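Local structure of putative glucarate dehydratase (Pseudomonas fluorescens, 4IT1) at residues Ala168-Lys173 against Lys210-Lys215; Gln199-Ile204 against Lys233-Tyr238; Pro239-Pro244 against Asp263-Glu268; Ser340-Ser345 against Ala367-Tyr372. The protein probably catalyses the magnesium-dependent dehydration of D-glucarate to 5-dehydro-4-deoxy-D-glucarate, as a member of the mandelate racemase/muconate lactonizing enzyme family. One frame throughout, in Å; residues are numbered along the deposited sequence.

Contact 1 (Ala168-Lys173 against Lys210-Lys215); sequences AYLFFK and KSIKLK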
loop_
_atom_site.group_PDB
_atom_site.type_symbol
_atom_site.label_atom_id
_atom_site.label_comp_id
_atom_site.label_asym_id
_atom_site.label_seq_id
_atom_site.Cartn_x
_atom_site.Cartn_y
_atom_site.Cartn_z
ATOM N N ALA A 168 -11.832 25.743 4.418
ATOM C CA ALA A 168 -12.117 26.825 3.498
ATOM C C ALA A 168 -10.780 27.291 2.940
ATOM O O ALA A 168 -9.914 27.731 3.708
ATOM C CB ALA A 168 -12.814 27.961 4.230
ATOM N N TYR A 169 -10.601 27.164 1.624
ATOM C CA TYR A 169 -9.365 27.618 0.969
ATOM C C TYR A 169 -9.478 29.079 0.523
ATOM O O TYR A 169 -10.093 29.380 -0.501
ATOM C CB TYR A 169 -8.973 26.705 -0.208
ATOM C CG TYR A 169 -7.467 26.416 -0.272
ATOM C CD1 TYR A 169 -6.522 27.432 -0.059
ATOM C CD2 TYR A 169 -6.993 25.125 -0.529
ATOM C CE1 TYR A 169 -5.162 27.169 -0.092
ATOM C CE2 TYR A 169 -5.626 24.858 -0.572
ATOM C CZ TYR A 169 -4.719 25.886 -0.355
ATOM O OH TYR A 169 -3.363 25.638 -0.394
ATOM N N LEU A 170 -8.881 29.973 1.311
ATOM C CA LEU A 170 -8.927 31.411 1.074
ATOM C C LEU A 170 -7.785 31.925 0.193
ATOM O O LEU A 170 -6.627 31.510 0.345
ATOM C CB LEU A 170 -8.853 32.168 2.400
ATOM C CG LEU A 170 -9.821 31.886 3.546
ATOM C CD1 LEU A 170 -9.627 32.954 4.618
ATOM C CD2 LEU A 170 -11.257 31.853 3.052
ATOM N N PHE A 171 -8.123 32.873 -0.680
ATOM C CA PHE A 171 -7.177 33.503 -1.596
ATOM C C PHE A 171 -7.290 35.011 -1.524
ATOM O O PHE A 171 -8.381 35.550 -1.332
ATOM C CB PHE A 171 -7.497 33.110 -3.033
ATOM C CG PHE A 171 -7.115 31.711 -3.382
ATOM C CD1 PHE A 171 -7.966 30.650 -3.095
ATOM C CD2 PHE A 171 -5.909 31.450 -4.028
ATOM C CE1 PHE A 171 -7.619 29.350 -3.433
ATOM C CE2 PHE A 171 -5.557 30.151 -4.371
ATOM C CZ PHE A 171 -6.411 29.098 -4.070
ATOM N N PHE A 172 -6.166 35.695 -1.698
ATOM C CA PHE A 172 -6.213 37.086 -2.106
ATOM C C PHE A 172 -6.591 37.101 -3.587
ATOM O O PHE A 172 -6.258 36.170 -4.330
ATOM C CB PHE A 172 -4.883 37.779 -1.856
ATOM C CG PHE A 172 -4.492 37.815 -0.407
ATOM C CD1 PHE A 172 -4.998 38.796 0.440
ATOM C CD2 PHE A 172 -3.627 36.861 0.120
ATOM C CE1 PHE A 172 -4.644 38.834 1.786
ATOM C CE2 PHE A 172 -3.264 36.898 1.462
ATOM C CZ PHE A 172 -3.774 37.884 2.298
ATOM N N LYS A 173 -7.338 38.123 -3.997
ATOM C CA LYS A 173 -7.772 38.246 -5.384
ATOM C C LYS A 173 -7.995 39.706 -5.756
ATOM O O LYS A 173 -8.196 40.551 -4.878
ATOM C CB LYS A 173 -9.037 37.403 -5.656
ATOM C CG LYS A 173 -10.324 37.904 -4.992
ATOM C CD LYS A 173 -11.480 36.918 -5.147
ATOM C CE LYS A 173 -12.047 36.884 -6.564
ATOM N NZ LYS A 173 -12.643 38.188 -6.982
ATOM N N LYS A 210 -14.961 23.893 9.138
ATOM C CA LYS A 210 -14.519 24.028 10.532
ATOM C C LYS A 210 -13.037 24.381 10.676
ATOM O O LYS A 210 -12.533 24.520 11.789
ATOM C CB LYS A 210 -14.875 22.773 11.340
ATOM C CG LYS A 210 -16.363 22.655 11.643
ATOM C CD LYS A 210 -16.717 21.335 12.313
ATOM C CE LYS A 210 -18.222 21.212 12.494
ATOM N NZ LYS A 210 -18.602 19.937 13.161
ATOM N N SER A 211 -12.355 24.545 9.542
ATOM C CA SER A 211 -10.945 24.952 9.518
ATOM C C SER A 211 -10.649 25.856 8.324
ATOM O O SER A 211 -11.386 25.852 7.338
ATOM C CB SER A 211 -10.035 23.728 9.498
ATOM O OG SER A 211 -10.457 22.810 8.511
ATOM N N ILE A 212 -9.571 26.633 8.418
ATOM C CA ILE A 212 -9.229 27.601 7.369
ATOM C C ILE A 212 -7.773 27.493 6.867
ATOM O O ILE A 212 -6.819 27.461 7.667
ATOM C CB ILE A 212 -9.509 29.051 7.827
ATOM C CG1 ILE A 212 -10.958 29.212 8.313
ATOM C CG2 ILE A 212 -9.243 30.022 6.690
ATOM C CD1 ILE A 212 -11.201 30.456 9.151
ATOM N N LYS A 213 -7.617 27.442 5.542
ATOM C CA LYS A 213 -6.294 27.559 4.901
ATOM C C LYS A 213 -6.195 28.784 3.994
ATOM O O LYS A 213 -6.965 28.920 3.032
ATOM C CB LYS A 213 -5.945 26.302 4.093
ATOM C CG LYS A 213 -4.586 26.396 3.388
ATOM C CD LYS A 213 -4.088 25.045 2.916
ATOM C CE LYS A 213 -3.493 24.225 4.052
ATOM N NZ LYS A 213 -3.531 22.774 3.695
ATOM N N LEU A 214 -5.235 29.660 4.286
ATOM C CA LEU A 214 -4.962 30.814 3.428
ATOM C C LEU A 214 -3.823 30.573 2.414
ATOM O O LEU A 214 -2.720 30.155 2.791
ATOM C CB LEU A 214 -4.647 32.044 4.281
ATOM C CG LEU A 214 -4.262 33.307 3.516
ATOM C CD1 LEU A 214 -5.487 33.977 2.907
ATOM C CD2 LEU A 214 -3.504 34.269 4.416
ATOM N N LYS A 215 -4.098 30.847 1.138
ATOM C CA LYS A 215 -3.063 30.850 0.103
ATOM C C LYS A 215 -2.172 32.077 0.254
ATOM O O LYS A 215 -2.607 33.202 -0.002
ATOM C CB LYS A 215 -3.674 30.820 -1.296
ATOM C CG LYS A 215 -2.638 30.854 -2.421
ATOM C CD LYS A 215 -2.348 29.470 -2.997
ATOM C CE LYS A 215 -1.595 28.569 -2.030
ATOM N NZ LYS A 215 -1.512 27.168 -2.533
HETATM O O HOH W 1 -2.767 23.148 0.544
HETATM O O HOH W 2 -3.726 34.643 -2.242
#

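Contact 2 (Gln199-Ile204 against Lys233-Tyr238); sequences QAARMI and KAFPGY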
loop_
_atom_site.group_PDB
_atom_site.type_symbol
_atom_site.label_atom_id
_atom_site.label_comp_id
_atom_site.label_asym_id
_atom_site.label_seq_id
_atom_site.Cartn_x
_atom_site.Cartn_y
_atom_site.Cartn_z
ATOM N N GLN A 199 -14.505 37.111 3.169
ATOM C CA GLN A 199 -14.471 36.018 2.193
ATOM C C GLN A 199 -14.646 34.658 2.880
ATOM O O GLN A 199 -15.356 33.778 2.378
ATOM C CB GLN A 199 -13.172 36.056 1.372
ATOM C CG GLN A 199 -13.113 35.014 0.259
ATOM C CD GLN A 199 -11.713 34.814 -0.307
ATOM O OE1 GLN A 199 -11.138 33.725 -0.210
ATOM N NE2 GLN A 199 -11.160 35.863 -0.907
ATOM N N ALA A 200 -13.991 34.497 4.028
ATOM C CA ALA A 200 -14.121 33.282 4.838
ATOM C C ALA A 200 -15.545 33.126 5.364
ATOM O O ALA A 200 -16.152 32.056 5.231
ATOM C CB ALA A 200 -13.125 33.295 5.991
ATOM N N ALA A 201 -16.068 34.204 5.948
ATOM C CA ALA A 201 -17.446 34.241 6.437
ATOM C C ALA A 201 -18.409 33.707 5.383
ATOM O O ALA A 201 -19.232 32.835 5.678
ATOM C CB ALA A 201 -17.831 35.652 6.857
ATOM N N ARG A 202 -18.274 34.200 4.151
ATOM C CA ARG A 202 -19.108 33.737 3.048
ATOM C C ARG A 202 -19.046 32.225 2.896
ATOM O O ARG A 202 -20.079 31.573 2.735
ATOM C CB ARG A 202 -18.718 34.415 1.737
ATOM C CG ARG A 202 -19.371 33.774 0.522
ATOM C CD ARG A 202 -19.199 34.621 -0.724
ATOM N NE ARG A 202 -19.605 33.888 -1.922
ATOM C CZ ARG A 202 -19.804 34.448 -3.113
ATOM N NH1 ARG A 202 -19.639 35.760 -3.271
ATOM N NH2 ARG A 202 -20.176 33.696 -4.145
ATOM N N MET A 203 -17.832 31.680 2.961
ATOM C CA MET A 203 -17.605 30.246 2.769
ATOM C C MET A 203 -18.119 29.416 3.937
ATOM O O MET A 203 -18.746 28.371 3.734
ATOM C CB MET A 203 -16.116 29.962 2.561
ATOM C CG MET A 203 -15.582 30.345 1.193
ATOM S SD MET A 203 -13.880 29.794 0.981
ATOM C CE MET A 203 -13.593 30.233 -0.726
ATOM N N ILE A 204 -17.826 29.878 5.154
ATOM C CA ILE A 204 -18.287 29.221 6.384
ATOM C C ILE A 204 -19.821 29.191 6.463
ATOM O O ILE A 204 -20.403 28.146 6.743
ATOM C CB ILE A 204 -17.656 29.855 7.650
ATOM C CG1 ILE A 204 -16.135 29.637 7.646
ATOM C CG2 ILE A 204 -18.288 29.283 8.918
ATOM C CD1 ILE A 204 -15.379 30.369 8.734
ATOM N N LYS A 233 -9.060 36.303 15.316
ATOM C CA LYS A 233 -9.946 37.176 16.066
ATOM C C LYS A 233 -11.397 36.938 15.654
ATOM O O LYS A 233 -12.262 36.754 16.510
ATOM C CB LYS A 233 -9.556 38.639 15.845
ATOM C CG LYS A 233 -10.253 39.621 16.771
ATOM C CD LYS A 233 -9.833 41.048 16.470
ATOM C CE LYS A 233 -10.639 42.038 17.296
ATOM N NZ LYS A 233 -10.187 43.438 17.083
ATOM N N ALA A 234 -11.649 36.916 14.347
ATOM C CA ALA A 234 -13.001 36.718 13.829
ATOM C C ALA A 234 -13.527 35.317 14.089
ATOM O O ALA A 234 -14.728 35.130 14.284
ATOM C CB ALA A 234 -13.066 37.034 12.344
ATOM N N PHE A 235 -12.629 34.335 14.080
ATOM C CA PHE A 235 -13.010 32.934 14.243
ATOM C C PHE A 235 -12.075 32.240 15.232
ATOM O O PHE A 235 -10.994 31.786 14.846
ATOM C CB PHE A 235 -12.965 32.185 12.904
ATOM C CG PHE A 235 -13.667 32.887 11.777
ATOM C CD1 PHE A 235 -15.037 32.738 11.591
ATOM C CD2 PHE A 235 -12.952 33.671 10.879
ATOM C CE1 PHE A 235 -15.686 33.376 10.546
ATOM C CE2 PHE A 235 -13.594 34.310 9.829
ATOM C CZ PHE A 235 -14.962 34.161 9.661
ATOM N N PRO A 236 -12.475 32.175 16.516
ATOM C CA PRO A 236 -11.708 31.409 17.495
ATOM C C PRO A 236 -12.050 29.923 17.408
ATOM O O PRO A 236 -13.130 29.564 16.927
ATOM C CB PRO A 236 -12.168 31.990 18.841
ATOM C CG PRO A 236 -12.963 33.219 18.510
ATOM C CD PRO A 236 -13.548 32.948 17.161
ATOM N N GLY A 237 -11.130 29.069 17.849
ATOM C CA GLY A 237 -11.327 27.616 17.790
ATOM C C GLY A 237 -11.391 27.072 16.370
ATOM O O GLY A 237 -11.692 25.895 16.159
ATOM N N TYR A 238 -11.133 27.943 15.396
ATOM C CA TYR A 238 -10.953 27.524 14.009
ATOM C C TYR A 238 -9.461 27.277 13.761
ATOM O O TYR A 238 -8.647 28.196 13.905
ATOM C CB TYR A 238 -11.513 28.576 13.048
ATOM C CG TYR A 238 -13.004 28.457 12.810
ATOM C CD1 TYR A 238 -13.929 29.056 13.681
ATOM C CD2 TYR A 238 -13.494 27.743 11.716
ATOM C CE1 TYR A 238 -15.298 28.947 13.460
ATOM C CE2 TYR A 238 -14.857 27.627 11.485
ATOM C CZ TYR A 238 -15.755 28.227 12.355
ATOM O OH TYR A 238 -17.102 28.101 12.111
#

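Contact 3 (Pro239-Pro244 against Asp263-Glu268); sequences PLRIDP and DLQYYE. With MG (magnesium ion), chain E.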
loop_
_atom_site.group_PDB
_atom_site.type_symbol
_atom_site.label_atom_id
_atom_site.label_comp_id
_atom_site.label_asym_id
_atom_site.label_seq_id
_atom_site.Cartn_x
_atom_site.Cartn_y
_atom_site.Cartn_z
ATOM N N PRO A 239 -9.089 26.023 13.440
ATOM C CA PRO A 239 -7.684 25.730 13.140
ATOM C C PRO A 239 -7.249 26.481 11.878
ATOM O O PRO A 239 -7.945 26.424 10.852
ATOM C CB PRO A 239 -7.682 24.214 12.903
ATOM C CG PRO A 239 -8.923 23.713 13.569
ATOM C CD PRO A 239 -9.923 24.811 13.371
ATOM N N LEU A 240 -6.131 27.203 11.973
ATOM C CA LEU A 240 -5.634 28.026 10.862
ATOM C C LEU A 240 -4.328 27.498 10.260
ATOM O O LEU A 240 -3.406 27.101 10.988
ATOM C CB LEU A 240 -5.458 29.483 11.301
ATOM C CG LEU A 240 -6.680 30.210 11.875
ATOM C CD1 LEU A 240 -6.282 31.547 12.486
ATOM C CD2 LEU A 240 -7.747 30.409 10.814
ATOM N N ARG A 241 -4.275 27.493 8.929
ATOM C CA ARG A 241 -3.114 27.026 8.156
ATOM C C ARG A 241 -2.799 27.993 7.003
ATOM O O ARG A 241 -3.693 28.692 6.516
ATOM C CB ARG A 241 -3.396 25.644 7.566
ATOM C CG ARG A 241 -3.772 24.574 8.569
ATOM C CD ARG A 241 -4.839 23.648 8.004
ATOM N NE ARG A 241 -5.493 22.896 9.074
ATOM C CZ ARG A 241 -6.657 22.257 8.974
ATOM N NH1 ARG A 241 -7.348 22.254 7.840
ATOM N NH2 ARG A 241 -7.135 21.616 10.029
ATOM N N ILE A 242 -1.534 28.021 6.568
ATOM C CA ILE A 242 -1.123 28.808 5.389
ATOM C C ILE A 242 -0.224 28.036 4.437
ATOM O O ILE A 242 0.531 27.162 4.859
ATOM C CB ILE A 242 -0.394 30.116 5.756
ATOM C CG1 ILE A 242 0.726 29.851 6.769
ATOM C CG2 ILE A 242 -1.381 31.156 6.251
ATOM C CD1 ILE A 242 1.730 30.974 6.894
ATOM N N ASP A 243 -0.307 28.386 3.155
ATOM C CA ASP A 243 0.558 27.826 2.117
ATOM C C ASP A 243 1.268 28.952 1.363
ATOM O O ASP A 243 0.740 29.458 0.370
ATOM C CB ASP A 243 -0.263 26.978 1.134
ATOM C CG ASP A 243 0.608 26.216 0.135
ATOM O OD1 ASP A 243 1.842 26.420 0.126
ATOM O OD2 ASP A 243 0.060 25.397 -0.640
ATOM N N PRO A 244 2.461 29.363 1.832
ATOM C CA PRO A 244 3.195 30.391 1.083
ATOM C C PRO A 244 3.920 29.866 -0.168
ATOM O O PRO A 244 4.683 30.608 -0.779
ATOM C CB PRO A 244 4.210 30.931 2.107
ATOM C CG PRO A 244 3.793 30.375 3.438
ATOM C CD PRO A 244 3.090 29.087 3.134
ATOM N N ASP A 263 -0.655 30.999 16.566
ATOM C CA ASP A 263 -1.904 31.248 15.836
ATOM C C ASP A 263 -2.221 30.164 14.807
ATOM O O ASP A 263 -3.373 30.016 14.397
ATOM C CB ASP A 263 -1.865 32.612 15.137
ATOM C CG ASP A 263 -1.830 33.783 16.113
ATOM O OD1 ASP A 263 -1.822 33.563 17.345
ATOM O OD2 ASP A 263 -1.805 34.938 15.637
ATOM N N LEU A 264 -1.203 29.404 14.398
ATOM C CA LEU A 264 -1.358 28.419 13.321
ATOM C C LEU A 264 -1.299 26.968 13.770
ATOM O O LEU A 264 -0.436 26.594 14.561
ATOM C CB LEU A 264 -0.299 28.638 12.232
ATOM C CG LEU A 264 -0.358 29.886 11.344
ATOM C CD1 LEU A 264 0.708 29.764 10.272
ATOM C CD2 LEU A 264 -1.720 30.079 10.690
ATOM N N GLN A 265 -2.197 26.150 13.225
ATOM C CA GLN A 265 -2.129 24.696 13.390
ATOM C C GLN A 265 -0.883 24.102 12.715
ATOM O O GLN A 265 -0.163 23.309 13.333
ATOM C CB GLN A 265 -3.397 24.017 12.856
ATOM C CG GLN A 265 -3.536 22.566 13.298
ATOM C CD GLN A 265 -4.731 21.852 12.678
ATOM O OE1 GLN A 265 -5.020 22.007 11.493
ATOM N NE2 GLN A 265 -5.425 21.050 13.482
ATOM N N TYR A 266 -0.650 24.471 11.449
ATOM C CA TYR A 266 0.588 24.110 10.735
ATOM C C TYR A 266 0.936 25.074 9.595
ATOM O O TYR A 266 0.072 25.789 9.096
ATOM C CB TYR A 266 0.576 22.647 10.236
ATOM C CG TYR A 266 -0.407 22.287 9.120
ATOM C CD1 TYR A 266 -0.271 22.802 7.827
ATOM C CD2 TYR A 266 -1.432 21.373 9.345
ATOM C CE1 TYR A 266 -1.153 22.444 6.807
ATOM C CE2 TYR A 266 -2.317 21.011 8.331
ATOM C CZ TYR A 266 -2.177 21.550 7.069
ATOM O OH TYR A 266 -3.066 21.183 6.067
ATOM N N TYR A 267 2.210 25.078 9.205
ATOM C CA TYR A 267 2.699 25.854 8.067
ATOM C C TYR A 267 2.972 24.898 6.911
ATOM O O TYR A 267 3.779 23.969 7.045
ATOM C CB TYR A 267 4.010 26.549 8.416
ATOM C CG TYR A 267 3.967 27.579 9.528
ATOM C CD1 TYR A 267 3.782 27.203 10.862
ATOM C CD2 TYR A 267 4.175 28.929 9.249
ATOM C CE1 TYR A 267 3.764 28.153 11.877
ATOM C CE2 TYR A 267 4.169 29.886 10.255
ATOM C CZ TYR A 267 3.960 29.497 11.565
ATOM O OH TYR A 267 3.952 30.453 12.556
ATOM N N GLU A 268 2.300 25.088 5.787
ATOM C CA GLU A 268 2.544 24.312 4.579
ATOM C C GLU A 268 3.579 24.981 3.682
ATOM O O GLU A 268 3.372 26.070 3.267
ATOM C CB GLU A 268 1.250 24.122 3.795
ATOM C CG GLU A 268 1.369 23.193 2.595
ATOM C CD GLU A 268 0.267 23.334 1.566
ATOM O OE1 GLU A 268 -0.844 23.723 1.904
ATOM O OE2 GLU A 268 0.500 23.038 0.395
HETATM MG MG MG E . 0.552 23.681 -1.601
HETATM O O HOH W 3 -4.751 27.347 14.411
HETATM O O HOH W 4 2.587 24.236 -1.130
HETATM O O HOH W 5 -1.398 23.269 -2.258
HETATM O O HOH W 6 1.018 24.120 -3.543
#

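Contact 4 (Ser340-Ser345 against Ala367-Tyr372); sequences SMHSNS and ACDTHY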
loop_
_atom_site.group_PDB
_atom_site.type_symbol
_atom_site.label_atom_id
_atom_site.label_comp_id
_atom_site.label_asym_id
_atom_site.label_seq_id
_atom_site.Cartn_x
_atom_site.Cartn_y
_atom_site.Cartn_z
ATOM N N SER A 340 -2.976 14.161 4.996
ATOM C CA SER A 340 -4.240 14.762 4.616
ATOM C C SER A 340 -4.292 14.745 3.096
ATOM O O SER A 340 -3.291 14.475 2.442
ATOM C CB SER A 340 -4.342 16.184 5.157
ATOM O OG SER A 340 -5.633 16.720 4.940
ATOM N N MET A 341 -5.459 15.017 2.532
ATOM C CA MET A 341 -5.637 14.907 1.094
ATOM C C MET A 341 -5.812 16.302 0.499
ATOM O O MET A 341 -6.111 17.256 1.220
ATOM C CB MET A 341 -6.848 14.028 0.798
ATOM C CG MET A 341 -6.638 13.010 -0.302
ATOM S SD MET A 341 -5.608 11.629 0.213
ATOM C CE MET A 341 -6.339 11.198 1.793
ATOM N N HIS A 342 -5.607 16.422 -0.811
ATOM C CA HIS A 342 -5.640 17.723 -1.481
ATOM C C HIS A 342 -6.075 17.561 -2.933
ATOM O O HIS A 342 -5.863 16.506 -3.537
ATOM C CB HIS A 342 -4.260 18.407 -1.403
ATOM C CG HIS A 342 -4.065 19.506 -2.407
ATOM N ND1 HIS A 342 -3.842 19.259 -3.746
ATOM C CD2 HIS A 342 -4.061 20.853 -2.270
ATOM C CE1 HIS A 342 -3.718 20.407 -4.390
ATOM N NE2 HIS A 342 -3.847 21.389 -3.518
ATOM N N SER A 343 -6.710 18.603 -3.467
ATOM C CA SER A 343 -6.997 18.723 -4.905
ATOM C C SER A 343 -7.263 20.177 -5.240
ATOM O O SER A 343 -7.913 20.893 -4.470
ATOM C CB SER A 343 -8.176 17.854 -5.328
ATOM O OG SER A 343 -7.867 16.480 -5.163
ATOM N N ASN A 344 -6.732 20.616 -6.377
ATOM C CA ASN A 344 -6.866 22.005 -6.800
ATOM C C ASN A 344 -7.542 22.099 -8.165
ATOM O O ASN A 344 -7.498 21.134 -8.937
ATOM C CB ASN A 344 -5.496 22.697 -6.809
ATOM C CG ASN A 344 -4.562 22.141 -7.870
ATOM O OD1 ASN A 344 -4.285 20.940 -7.915
ATOM N ND2 ASN A 344 -4.072 23.020 -8.733
ATOM N N SER A 345 -8.166 23.250 -8.443
ATOM C CA SER A 345 -8.835 23.526 -9.729
ATOM C C SER A 345 -9.480 22.283 -10.335
ATOM O O SER A 345 -9.069 21.793 -11.391
ATOM C CB SER A 345 -7.875 24.193 -10.725
ATOM O OG SER A 345 -7.693 25.562 -10.400
ATOM N N ALA A 367 -8.231 18.048 8.203
ATOM C CA ALA A 367 -9.219 18.325 7.165
ATOM C C ALA A 367 -8.528 18.464 5.813
ATOM O O ALA A 367 -7.418 18.997 5.718
ATOM C CB ALA A 367 -9.998 19.592 7.495
ATOM N N CYS A 368 -9.198 17.981 4.775
ATOM C CA CYS A 368 -8.650 17.971 3.431
ATOM C C CYS A 368 -8.750 19.330 2.735
ATOM O O CYS A 368 -9.364 20.266 3.267
ATOM C CB CYS A 368 -9.332 16.889 2.612
ATOM S SG CYS A 368 -9.054 15.239 3.275
ATOM N N ASP A 369 -8.126 19.428 1.557
ATOM C CA ASP A 369 -8.053 20.685 0.797
ATOM C C ASP A 369 -8.875 20.606 -0.476
ATOM O O ASP A 369 -8.824 19.599 -1.194
ATOM C CB ASP A 369 -6.607 21.033 0.431
ATOM C CG ASP A 369 -5.862 21.723 1.554
ATOM O OD1 ASP A 369 -6.400 22.690 2.135
ATOM O OD2 ASP A 369 -4.713 21.314 1.831
ATOM N N THR A 370 -9.623 21.674 -0.755
ATOM C CA THR A 370 -10.455 21.739 -1.958
ATOM C C THR A 370 -10.607 23.164 -2.496
ATOM O O THR A 370 -10.515 24.147 -1.747
ATOM C CB THR A 370 -11.839 21.082 -1.740
ATOM O OG1 THR A 370 -12.438 20.787 -3.009
ATOM C CG2 THR A 370 -12.773 21.989 -0.921
ATOM N N HIS A 371 -10.826 23.258 -3.805
ATOM C CA HIS A 371 -11.003 24.543 -4.481
ATOM C C HIS A 371 -12.487 24.820 -4.744
ATOM O O HIS A 371 -12.861 25.925 -5.135
ATOM C CB HIS A 371 -10.223 24.551 -5.805
ATOM C CG HIS A 371 -8.822 25.070 -5.686
ATOM N ND1 HIS A 371 -7.928 24.604 -4.748
ATOM C CD2 HIS A 371 -8.156 26.004 -6.406
ATOM C CE1 HIS A 371 -6.777 25.238 -4.883
ATOM N NE2 HIS A 371 -6.889 26.092 -5.885
ATOM N N TYR A 372 -13.308 23.802 -4.488
ATOM C CA TYR A 372 -14.721 23.720 -4.894
ATOM C C TYR A 372 -15.607 24.952 -4.684
ATOM O O TYR A 372 -16.416 25.262 -5.553
ATOM C CB TYR A 372 -15.365 22.490 -4.262
ATOM C CG TYR A 372 -16.381 21.804 -5.136
ATOM C CD1 TYR A 372 -16.004 21.194 -6.339
ATOM C CD2 TYR A 372 -17.721 21.733 -4.749
ATOM C CE1 TYR A 372 -16.939 20.551 -7.136
ATOM C CE2 TYR A 372 -18.663 21.090 -5.536
ATOM C CZ TYR A 372 -18.273 20.503 -6.725
ATOM O OH TYR A 372 -19.220 19.867 -7.494
HETATM O O HOH W 7 -4.866 19.309 3.531
#

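Contact 1 (Ala168-Lys173 against Lys210-Lys215)
The hydroxyl of Tyr169 is held from two sides: Lys215 NZ donates to Tyr169 OH at 3.2 Å, and OH in turn donates to water 1. Lys213 runs alongside the same tyrosine, pointing the same way. A chi1 of 179° swings its CG away from the backbone N, and the chain rises over one ring face, where CG makes a CH-pi contact 4.0 Å from the Tyr169 centroid. Its amine goes on to a salt bridge with Asp369. Lys215, two residues on, does the same with Phe171, laying CB over a ring face 4.0 Å from that centroid, before the chain bends back to the tyrosine hydroxyl. Beneath these side chains the strands pair in parallel. Lys213 O accepts from Leu170 N at 2.8 Å, and Leu170 O takes Lys215 N at 2.7 Å in an almost straight bond (176°). On the other face of the sheet, Leu170 CD1 meets Ile212 CG2 at 3.6 Å and Phe172 crosses Leu214, under helices 193-207 and 221-234. Adjacent parallel strands of the enolase-superfamily beta/alpha barrel are joined here, and Lys213 and Lys215, one residue apart, match the KxK motif of the family, Lys215 being the predicted proton acceptor.

Contact 2 (Gln199-Ile204 against Lys233-Tyr238)
Ile204 and Phe235 reach toward each other from opposite directions between two neighbouring helices on the outer wall of the beta/alpha barrel, helix 193-207 and the end of helix 221-234. Ile204 CD1 sits over one face of the phenyl ring, 3.9 Å from its centroid, in a CH-pi contact that leans toward the rim at CE1. The CE2-CZ part of the ring reaches the preceding helical turn obliquely: Phe235 CE2 lies 4.0 Å from Ala200 CB, and CZ comes close to the backbone of Ala201. These alanines leave room for the ring to lie close to the helix. Phe235 is the first residue to leave helical geometry, and its CG is anti to its carbonyl carbon (chi1 -49°), which turns the ring across to the neighbouring helix. Tyr238, further along the same loop, approaches from the same side of the Phe235 plane as Ile204, with Phe235 CD1 over a face of its own ring. No hydrogen bond crosses the contact; the join is apolar. Farther out, Gln199 bonds through NE2 to Phe171 O, and Met203 packs on Ala168 and Leu170 of strand 163-170, fixing the helix on the sheet. Within it, Ile204 N bonds Ala200 O at 2.7 Å, while Ile204 CG2 ends 3.6 Å from Tyr238 OH.

Contact 3 (Pro239-Pro244 against Asp263-Glu268)
Arg241 sets out with CG anti to its carbonyl carbon (chi1 -57°) and bends at the next torsion, whereas Gln265 extends with CG opposite its backbone N (chi1 -166°); the two chains thus run side by side to a shared end. There Arg241 grips one atom side-on, NE and NH2 each donating to Gln265 OE1 at 2.6 Å, with NH2 using a lone pair in the carbonyl plane. Guanidinium and amide lie only 8° apart, nearly coplanar. Nearer the backbone, Arg241 CG stands over the centre of the Tyr266 ring, 3.7 Å from the centroid, while the phenol OH bonds to Lys213. A leucine in place of Arg241 would probably leave Gln265 OE1 without both donors and its amide free to turn. On the opposite face of the sheet Ile242 CG1 packs on Leu264 CD1 at 3.5 Å. Glu268 N bonds to Ile242 O, and at this end two carboxylates converge on magnesium, which Asp243 OD2 binds at 2.0 Å and Glu268 OE2 at 2.1 Å. The metal probably offsets their mutual repulsion and takes three waters and Asn291 besides; of the waters, water 4 donates to Asp243 OD1, which also accepts from Asn245 N. Successive strands of a beta-alpha-beta unit, each delivering a metal ligand at its C-terminal end, are characteristic of the enolase-superfamily barrel.

Contact 4 (Ser340-Ser345 against Ala367-Tyr372)
The closure of the beta/alpha barrel runs through this contact, where strand 338-341 and the residues after it lie nearly parallel to the extended loop 367-372, which in turn bonds to strand 163-170. Asp369 N donates to Met341 O at 3.0 Å; the following bond, Ser343 N to Asp369 O, is weak. Between them His342, a predicted proton acceptor, projects with its ring turned away from the backbone N (chi1 161°) and crosses Asp369, its CD2 resting 3.7 Å from Asp369 CB. The two flat groups are steeply turned (74°), and each has its own outside partner: His342 ND1 bonds Asp315, as in the His-Asp dyad of the mandelate racemase group, and Asp369 OD2 is paired with Lys213. At the far end the backbone folds over His371. Asn344 CB makes a CH-pi contact 3.7 Å from the His371 centroid, and Ser345 N stands over the same face, 3.4 Å from His371 CG. His371 ND1 is buried without a polar partner. Replacing His371 by an alanine is likely to leave that backbone without its supporting ring face and open a gap beside Tyr169 and Phe171. At the strand end, Met341 CB touches Cys368 SG at 3.5 Å.

In the fold
Contacts 1 and 3 share the barrel sheet, joined through Ile212 O and Arg241 N at 2.8 Å, their centres 10 Å apart. Contact 4 meets contact 1 inside the barrel in the Lys213 NZ to Asp369 OD2 salt bridge, 2.6 Å long. These three contacts line much of the active site. The nearest side-chain atoms of Lys215 come within about 3 Å of those of Asp243 and of a bound tartrate, which probably came from the crystallisation liquor; the nearest side-chain atoms of His371 lie about 4 Å from the tartrate and those of His342 about 5 Å from magnesium. Contact 2 lies outside, its centre about 18 Å from that of contact 4, and reaches the sheet through Gln199 NE2 and Phe171 O, 2.8 Å apart.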